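PDB 6RIY: replicative DNA helicase, which carries an intein, the domain described here, that probably excises itself from the helicase precursor and joins the flanking protein segments. Local coordinates for residues Ala1-Thr6 with Ile59-His65; Glu25-Ala29 with His132-Ala136; Gln78-Gly82 with Ile111-Arg115. All coordinates share one frame. Residues are numbered along the deposited sequence.

Contact 1: Ala1-Thr6 with Ile59-His65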
loop_
_atom_site.group_PDB
_atom_site.type_symbol
_atom_site.label_atom_id
_atom_site.label_comp_id
_atom_site.label_asym_id
_atom_site.label_seq_id
_atom_site.Cartn_x
_atom_site.Cartn_y
_atom_site.Cartn_z
ATOM N N ALA A 1 -6.437 -3.540 1.469
ATOM C CA ALA A 1 -5.769 -4.795 1.121
ATOM C C ALA A 1 -4.984 -4.662 -0.174
ATOM O O ALA A 1 -5.456 -4.026 -1.111
ATOM C CB ALA A 1 -6.777 -5.905 0.990
ATOM N N LEU A 2 -3.798 -5.277 -0.205
ATOM C CA LEU A 2 -2.917 -5.299 -1.365
ATOM C C LEU A 2 -2.817 -6.711 -1.935
ATOM O O LEU A 2 -2.941 -7.706 -1.220
ATOM C CB LEU A 2 -1.496 -4.797 -1.034
ATOM C CG LEU A 2 -1.399 -3.368 -0.463
ATOM C CD1 LEU A 2 0.059 -2.873 -0.385
ATOM C CD2 LEU A 2 -2.226 -2.394 -1.275
ATOM N N ALA A 3 -2.569 -6.781 -3.238
ATOM C CA ALA A 3 -2.370 -8.073 -3.892
ATOM C C ALA A 3 -1.253 -8.856 -3.215
ATOM O O ALA A 3 -0.257 -8.284 -2.766
ATOM C CB ALA A 3 -2.027 -7.857 -5.370
ATOM N N LEU A 4 -1.422 -10.182 -3.152
ATOM C CA LEU A 4 -0.426 -11.037 -2.507
ATOM C C LEU A 4 0.958 -10.881 -3.108
ATOM O O LEU A 4 1.955 -11.126 -2.420
ATOM C CB LEU A 4 -0.830 -12.500 -2.614
ATOM C CG LEU A 4 -2.205 -12.925 -2.096
ATOM C CD1 LEU A 4 -2.269 -14.455 -2.029
ATOM C CD2 LEU A 4 -2.444 -12.310 -0.736
ATOM N N TYR A 5 1.044 -10.559 -4.395
ATOM C CA TYR A 5 2.336 -10.489 -5.063
ATOM C C TYR A 5 3.011 -9.144 -4.887
ATOM O O TYR A 5 4.083 -8.932 -5.472
ATOM C CB TYR A 5 2.208 -10.813 -6.559
ATOM C CG TYR A 5 1.156 -10.022 -7.331
ATOM C CD1 TYR A 5 1.228 -8.640 -7.435
ATOM C CD2 TYR A 5 0.123 -10.672 -7.991
ATOM C CE1 TYR A 5 0.284 -7.924 -8.142
ATOM C CE2 TYR A 5 -0.828 -9.965 -8.707
ATOM C CZ TYR A 5 -0.742 -8.592 -8.773
ATOM O OH TYR A 5 -1.676 -7.881 -9.487
ATOM N N THR A 6 2.417 -8.247 -4.107
ATOM C CA THR A 6 2.994 -6.921 -3.914
ATOM C C THR A 6 4.291 -7.051 -3.137
ATOM O O THR A 6 4.280 -7.600 -2.030
ATOM C CB THR A 6 2.058 -5.988 -3.154
ATOM O OG1 THR A 6 0.769 -5.937 -3.783
ATOM C CG2 THR A 6 2.662 -4.574 -3.128
ATOM N N ILE A 59 0.875 -0.830 -8.102
ATOM C CA ILE A 59 0.351 -1.647 -7.015
ATOM C C ILE A 59 -1.105 -1.974 -7.316
ATOM O O ILE A 59 -1.887 -1.085 -7.659
ATOM C CB ILE A 59 0.469 -0.923 -5.662
ATOM C CG1 ILE A 59 1.933 -0.678 -5.323
ATOM C CG2 ILE A 59 -0.207 -1.749 -4.539
ATOM C CD1 ILE A 59 2.107 0.202 -4.123
ATOM N N VAL A 60 -1.469 -3.240 -7.164
ATOM C CA VAL A 60 -2.854 -3.673 -7.278
ATOM C C VAL A 60 -3.425 -3.791 -5.875
ATOM O O VAL A 60 -2.838 -4.447 -5.000
ATOM C CB VAL A 60 -2.955 -4.994 -8.050
ATOM C CG1 VAL A 60 -4.362 -5.546 -7.995
ATOM C CG2 VAL A 60 -2.506 -4.761 -9.492
ATOM N N ALA A 61 -4.543 -3.115 -5.646
ATOM C CA ALA A 61 -5.111 -3.021 -4.315
ATOM C C ALA A 61 -6.618 -3.115 -4.432
ATOM O O ALA A 61 -7.197 -2.838 -5.487
ATOM C CB ALA A 61 -4.716 -1.713 -3.618
ATOM N N ASP A 62 -7.267 -3.494 -3.334
ATOM C CA ASP A 62 -8.711 -3.541 -3.432
ATOM C C ASP A 62 -9.272 -2.121 -3.490
ATOM O O ASP A 62 -8.581 -1.125 -3.219
ATOM C CB ASP A 62 -9.318 -4.370 -2.296
ATOM C CG ASP A 62 -9.432 -3.614 -1.010
ATOM O OD1 ASP A 62 -8.547 -2.791 -0.710
ATOM O OD2 ASP A 62 -10.416 -3.862 -0.283
ATOM N N ALA A 63 -10.525 -2.034 -3.931
ATOM C CA ALA A 63 -11.109 -0.729 -4.224
ATOM C C ALA A 63 -11.122 0.184 -3.009
ATOM O O ALA A 63 -11.037 1.413 -3.159
ATOM C CB ALA A 63 -12.532 -0.911 -4.758
ATOM N N ALA A 64 -11.212 -0.380 -1.806
ATOM C CA ALA A 64 -11.338 0.440 -0.610
ATOM C C ALA A 64 -10.018 0.699 0.104
ATOM O O ALA A 64 -10.024 1.373 1.137
ATOM C CB ALA A 64 -12.319 -0.199 0.368
ATOM N N HIS A 65 -8.901 0.172 -0.393
ATOM C CA HIS A 65 -7.613 0.451 0.236
ATOM C C HIS A 65 -7.340 1.953 0.262
ATOM O O HIS A 65 -7.658 2.664 -0.692
ATOM C CB HIS A 65 -6.491 -0.268 -0.516
ATOM C CG HIS A 65 -5.177 -0.239 0.199
ATOM N ND1 HIS A 65 -4.804 -1.206 1.104
ATOM C CD2 HIS A 65 -4.151 0.645 0.145
ATOM C CE1 HIS A 65 -3.605 -0.923 1.580
ATOM N NE2 HIS A 65 -3.186 0.195 1.014
HETATM O O HOH W 1 -9.277 -2.162 1.652
HETATM O O HOH W 2 0.613 -5.103 -6.377
#
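Ala1, Leu2 and Val60 have the most surface covered in this contact. Leu2 pairs with Ala61 in a single antiparallel bridge, with 4.3 Å between their CA atoms. It is a non-hydrogen-bonded pair. The backbone bonds flank it: Asp62 N to Ala1 O and Ala3 N to Val60 O, both 2.9 Å. The terminal nitrogen of Ala1 is held by two side chains. Ala1 N donates to His65 ND1 at 2.9 Å and forms a salt bridge with Asp62 OD1 at 3.1 Å. Water 1 donates to Asp62 OD1 at 2.6 Å. Leu2 lays CD2 over the face of the His65 ring, 3.5 Å from its centroid, in a CH-pi contact. Leu2 CD2 also packs on Ala61 CB at 3.5 Å. Val60 fills the space beside the turn from Ala3 to Thr6. Val60 CB lies 4.0 Å from Ala3 CB, and Val60 CG2 meets the Tyr5 ring at its edge, 3.2 Å from Tyr5 OH. Water 2 links Thr6 OG1 to Val60 N. His65 NE2 bonds to Thr143, and the His65 ring stands edge-to-face with Trp67. Ala1 also touches Cys124. The N-terminal Ala, with Cys124 beside it and Trp67 and Thr143 on His65, is consistent with a class 3 intein. The bond from Ala1 N to His65 probably marks the N-terminal splice site, as in other inteins of the Hedgehog/intein fold.

Contact 2: Glu25-Ala29 with His132-Ala136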
loop_
_atom_site.group_PDB
_atom_site.type_symbol
_atom_site.label_atom_id
_atom_site.label_comp_id
_atom_site.label_asym_id
_atom_site.label_seq_id
_atom_site.Cartn_x
_atom_site.Cartn_y
_atom_site.Cartn_z
ATOM N N GLU A 25 8.691 -7.375 10.531
ATOM C CA GLU A 25 8.988 -5.952 10.393
ATOM C C GLU A 25 8.802 -5.518 8.941
ATOM O O GLU A 25 9.413 -6.093 8.031
ATOM C CB GLU A 25 10.413 -5.643 10.850
ATOM C CG GLU A 25 10.600 -5.694 12.357
ATOM C CD GLU A 25 11.940 -5.152 12.795
ATOM O OE1 GLU A 25 12.928 -5.329 12.051
ATOM O OE2 GLU A 25 12.008 -4.550 13.889
ATOM N N LEU A 26 7.960 -4.510 8.731
ATOM C CA LEU A 26 7.903 -3.756 7.489
ATOM C C LEU A 26 8.567 -2.404 7.742
ATOM O O LEU A 26 9.255 -2.226 8.752
ATOM C CB LEU A 26 6.449 -3.617 7.007
ATOM C CG LEU A 26 5.655 -4.907 6.758
ATOM C CD1 LEU A 26 4.183 -4.590 6.491
ATOM C CD2 LEU A 26 6.256 -5.721 5.613
ATOM N N LEU A 27 8.349 -1.437 6.853
ATOM C CA LEU A 27 8.877 -0.091 7.031
ATOM C C LEU A 27 7.732 0.901 7.139
ATOM O O LEU A 27 6.802 0.870 6.336
ATOM C CB LEU A 27 9.782 0.310 5.869
ATOM C CG LEU A 27 10.975 -0.607 5.611
ATOM C CD1 LEU A 27 11.793 -0.039 4.445
ATOM C CD2 LEU A 27 11.824 -0.762 6.866
ATOM N N GLY A 28 7.817 1.795 8.115
ATOM C CA GLY A 28 6.860 2.875 8.217
ATOM C C GLY A 28 7.138 3.984 7.225
ATOM O O GLY A 28 8.089 3.949 6.445
ATOM N N ALA A 29 6.293 5.017 7.290
ATOM C CA ALA A 29 6.429 6.143 6.374
ATOM C C ALA A 29 7.733 6.896 6.572
ATOM O O ALA A 29 8.166 7.611 5.662
ATOM C CB ALA A 29 5.253 7.107 6.538
ATOM N N HIS A 132 -0.431 4.495 11.068
ATOM C CA HIS A 132 -0.958 3.365 10.295
ATOM C C HIS A 132 -0.429 3.374 8.861
ATOM O O HIS A 132 -1.178 3.144 7.909
ATOM C CB HIS A 132 -2.493 3.349 10.259
ATOM C CG HIS A 132 -3.156 3.327 11.602
ATOM N ND1 HIS A 132 -2.458 3.318 12.789
ATOM C CD2 HIS A 132 -4.467 3.314 11.939
ATOM C CE1 HIS A 132 -3.309 3.308 13.799
ATOM N NE2 HIS A 132 -4.535 3.305 13.311
ATOM N N LEU A 133 0.869 3.638 8.693
ATOM C CA LEU A 133 1.460 3.689 7.361
ATOM C C LEU A 133 2.563 2.652 7.206
ATOM O O LEU A 133 3.299 2.365 8.152
ATOM C CB LEU A 133 2.043 5.082 7.075
ATOM C CG LEU A 133 1.010 6.184 6.896
ATOM C CD1 LEU A 133 1.708 7.536 6.817
ATOM C CD2 LEU A 133 0.178 5.937 5.646
ATOM N N TYR A 134 2.704 2.126 5.988
ATOM C CA TYR A 134 3.842 1.280 5.657
ATOM C C TYR A 134 4.176 1.497 4.189
ATOM O O TYR A 134 3.361 2.016 3.426
ATOM C CB TYR A 134 3.591 -0.212 5.971
ATOM C CG TYR A 134 2.500 -0.919 5.175
ATOM C CD1 TYR A 134 1.171 -0.842 5.571
ATOM C CD2 TYR A 134 2.799 -1.679 4.037
ATOM C CE1 TYR A 134 0.174 -1.480 4.866
ATOM C CE2 TYR A 134 1.802 -2.322 3.324
ATOM C CZ TYR A 134 0.489 -2.220 3.748
ATOM O OH TYR A 134 -0.528 -2.856 3.065
ATOM N N LEU A 135 5.392 1.108 3.797
ATOM C CA LEU A 135 5.837 1.307 2.417
ATOM C C LEU A 135 5.519 0.084 1.568
ATOM O O LEU A 135 5.658 -1.049 2.030
ATOM C CB LEU A 135 7.338 1.575 2.361
ATOM C CG LEU A 135 7.827 2.713 3.255
ATOM C CD1 LEU A 135 9.322 2.959 3.030
ATOM C CD2 LEU A 135 7.001 3.966 2.943
ATOM N N ALA A 136 5.127 0.314 0.314
ATOM C CA ALA A 136 4.728 -0.795 -0.550
ATOM C C ALA A 136 5.195 -0.576 -1.978
ATOM O O ALA A 136 5.282 0.558 -2.455
ATOM C CB ALA A 136 3.209 -0.980 -0.553
HETATM O O HOH W 3 7.189 -1.926 4.216
#
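Leu135 spreads its side chain over Leu27, Gly28 and Ala29. Leu135 CD1 lies 3.9 Å from Leu27 CB, its CG 3.4 Å from Gly28 O, and its CD2 4.1 Å from Ala29 CA. It has the largest covered area of the contact. The short strands 25-27 and 133-136 cross almost at right angles, at 83°, so no ladder of bridges forms. One direct hydrogen bond joins them, from Leu135 N to Leu27 O at 2.9 Å. Leu27 O also takes a CA-H...O contact from Tyr134 CA at 3.1 Å. Gly28 CA comes 3.6 Å from Leu133 O in a second such contact. Water 3 adds a bridge, accepting from Leu27 N at 2.9 Å and donating to Leu135 O at 2.8 Å. Apolar contacts continue along the crossing. Ala29 CB meets Leu133 CD1 at 3.6 Å, and Leu26 CD1 meets Tyr134 CD2 at 4.1 Å. This is structural packing in the all-beta Hedgehog/intein fold, joining the edge strand 25-27 to the C-terminal hairpin of strands 133-136 and 141-144. Strand 25-27 is outermost in its four-stranded sheet and pairs with strand 33-39. Strand 7-9 touches both sides of the crossing: Leu8 meets Leu26 and Ala136, and Pro9 meets Leu27 and Leu135.

Contact 3: Gln78-Gly82 with Ile111-Arg115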
loop_
_atom_site.group_PDB
_atom_site.type_symbol
_atom_site.label_atom_id
_atom_site.label_comp_id
_atom_site.label_asym_id
_atom_site.label_seq_id
_atom_site.Cartn_x
_atom_site.Cartn_y
_atom_site.Cartn_z
ATOM N N GLN A 78 -11.047 6.202 -5.696
ATOM C CA GLN A 78 -11.206 7.645 -5.798
ATOM C C GLN A 78 -9.944 8.351 -6.271
ATOM O O GLN A 78 -9.968 9.575 -6.421
ATOM C CB GLN A 78 -11.649 8.229 -4.452
ATOM N N LEU A 79 -8.848 7.631 -6.515
ATOM C CA LEU A 79 -7.604 8.292 -6.897
ATOM C C LEU A 79 -7.704 8.897 -8.297
ATOM O O LEU A 79 -8.310 8.317 -9.197
ATOM C CB LEU A 79 -6.446 7.308 -6.831
ATOM C CG LEU A 79 -6.008 6.912 -5.417
ATOM C CD1 LEU A 79 -4.956 5.827 -5.485
ATOM C CD2 LEU A 79 -5.480 8.121 -4.648
ATOM N N ARG A 80 -7.086 10.069 -8.477
ATOM C CA ARG A 80 -7.249 10.880 -9.681
ATOM C C ARG A 80 -5.902 11.118 -10.351
ATOM O O ARG A 80 -4.932 11.505 -9.686
ATOM C CB ARG A 80 -7.906 12.226 -9.353
ATOM C CG ARG A 80 -9.293 12.128 -8.747
ATOM C CD ARG A 80 -9.725 13.463 -8.172
ATOM N NE ARG A 80 -8.845 13.903 -7.090
ATOM C CZ ARG A 80 -8.832 15.136 -6.596
ATOM N NH1 ARG A 80 -9.651 16.060 -7.084
ATOM N NH2 ARG A 80 -8.000 15.448 -5.611
ATOM N N SER A 81 -5.858 10.904 -11.668
ATOM C CA SER A 81 -4.650 11.163 -12.444
ATOM C C SER A 81 -4.198 12.604 -12.269
ATOM O O SER A 81 -4.993 13.538 -12.413
ATOM C CB SER A 81 -4.907 10.884 -13.928
ATOM O OG SER A 81 -5.241 9.522 -14.147
ATOM N N GLY A 82 -2.923 12.784 -11.955
ATOM C CA GLY A 82 -2.363 14.131 -11.826
ATOM C C GLY A 82 -2.782 14.914 -10.600
ATOM O O GLY A 82 -1.933 15.493 -9.916
ATOM N N ILE A 111 0.081 10.339 -8.377
ATOM C CA ILE A 111 -0.762 9.309 -8.981
ATOM C C ILE A 111 -0.836 9.552 -10.481
ATOM O O ILE A 111 -1.177 10.653 -10.938
ATOM C CB ILE A 111 -2.160 9.291 -8.356
ATOM C CG1 ILE A 111 -2.126 8.541 -7.023
ATOM C CG2 ILE A 111 -3.166 8.600 -9.313
ATOM C CD1 ILE A 111 -1.555 9.340 -5.862
ATOM N N GLU A 112 -0.486 8.531 -11.260
ATOM C CA GLU A 112 -0.635 8.641 -12.702
ATOM C C GLU A 112 -1.986 8.127 -13.165
ATOM O O GLU A 112 -2.621 8.744 -14.026
ATOM C CB GLU A 112 0.484 7.883 -13.417
ATOM C CG GLU A 112 1.878 8.448 -13.174
ATOM C CD GLU A 112 2.166 9.712 -13.971
ATOM O OE1 GLU A 112 1.231 10.502 -14.225
ATOM O OE2 GLU A 112 3.338 9.910 -14.356
ATOM N N SER A 113 -2.439 7.010 -12.606
ATOM C CA SER A 113 -3.730 6.465 -12.977
ATOM C C SER A 113 -4.128 5.438 -11.934
ATOM O O SER A 113 -3.276 4.873 -11.243
ATOM C CB SER A 113 -3.695 5.830 -14.372
ATOM O OG SER A 113 -2.781 4.745 -14.409
ATOM N N ALA A 114 -5.437 5.233 -11.811
ATOM C CA ALA A 114 -6.004 4.145 -11.030
ATOM C C ALA A 114 -7.153 3.578 -11.844
ATOM O O ALA A 114 -8.066 4.317 -12.229
ATOM C CB ALA A 114 -6.485 4.622 -9.657
ATOM N N ARG A 115 -7.088 2.287 -12.150
ATOM C CA ARG A 115 -8.050 1.686 -13.054
ATOM C C ARG A 115 -8.511 0.357 -12.479
ATOM O O ARG A 115 -7.709 -0.395 -11.927
ATOM C CB ARG A 115 -7.446 1.476 -14.447
HETATM O O HOH W 4 -7.029 6.689 -13.993
#
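A classic beta bulge in strand 107-117 lies under this contact, with Glu112 and Ser113 both facing Glu52. Loop 78-82 runs antiparallel beside the strand and bonds to its backbone at the bulge. Ser81 OG donates to Glu112 O at 2.7 Å. The psi of Glu112, -42°, departs from the extended strand and goes with the bulge. One residue further along the loop, Gly82 N donates to Ile111 O at 2.9 Å. Two successive carbonyls of the strand are therefore bound by two successive loop residues. Gly82 has a phi of 73°, a value that favours glycine. Water 4 accepts from Ala114 N at 3.1 Å and gives a weak bond to Ser81 OG at 3.4 Å. The apolar part lies on the inner side. Leu79 sends CD2 to Ile111 CG1 at 4.1 Å, and its CB rests 3.9 Å from Ala114 CB. Ile111 has the largest covered area, and its CG2 also meets Arg80 O at 3.4 Å. The CA-to-CB bond of Arg80 points away from the strand, and its guanidinium forms a salt bridge with Asp84. Strand 107-117 runs between strands 48-53 and 85-87 in its antiparallel sheet. Ile111 bonds to Asp84, just before strand 85-87. Leu79 also reaches Val51 of strand 48-53, and Trp67 and Thr69 of strand 66-69.

The three contacts tie together an all-beta domain. Contact 1 and contact 2 alternate along the chain, and their centres are about 15 Å apart, on opposite sides of the chain centre. They touch: Leu2 CD1 packs 3.5 Å from Tyr134 OH and 3.7 Å from Ala136 CB. Contact 1 bridges the outermost strands of two four-stranded sheets, 2-3 and 58-62. Contact 2 reaches the first sheet through strand 25-27, and contact 3 the second through 107-117. Contact 3 follows contact 1 in sequence, centres about 15 Å apart, and falls between the segments of contact 2, centres about 21 Å apart. Through Leu2, the N-terminal segment packs on the strand before the C-terminal one, consistent with neighbouring splice sites.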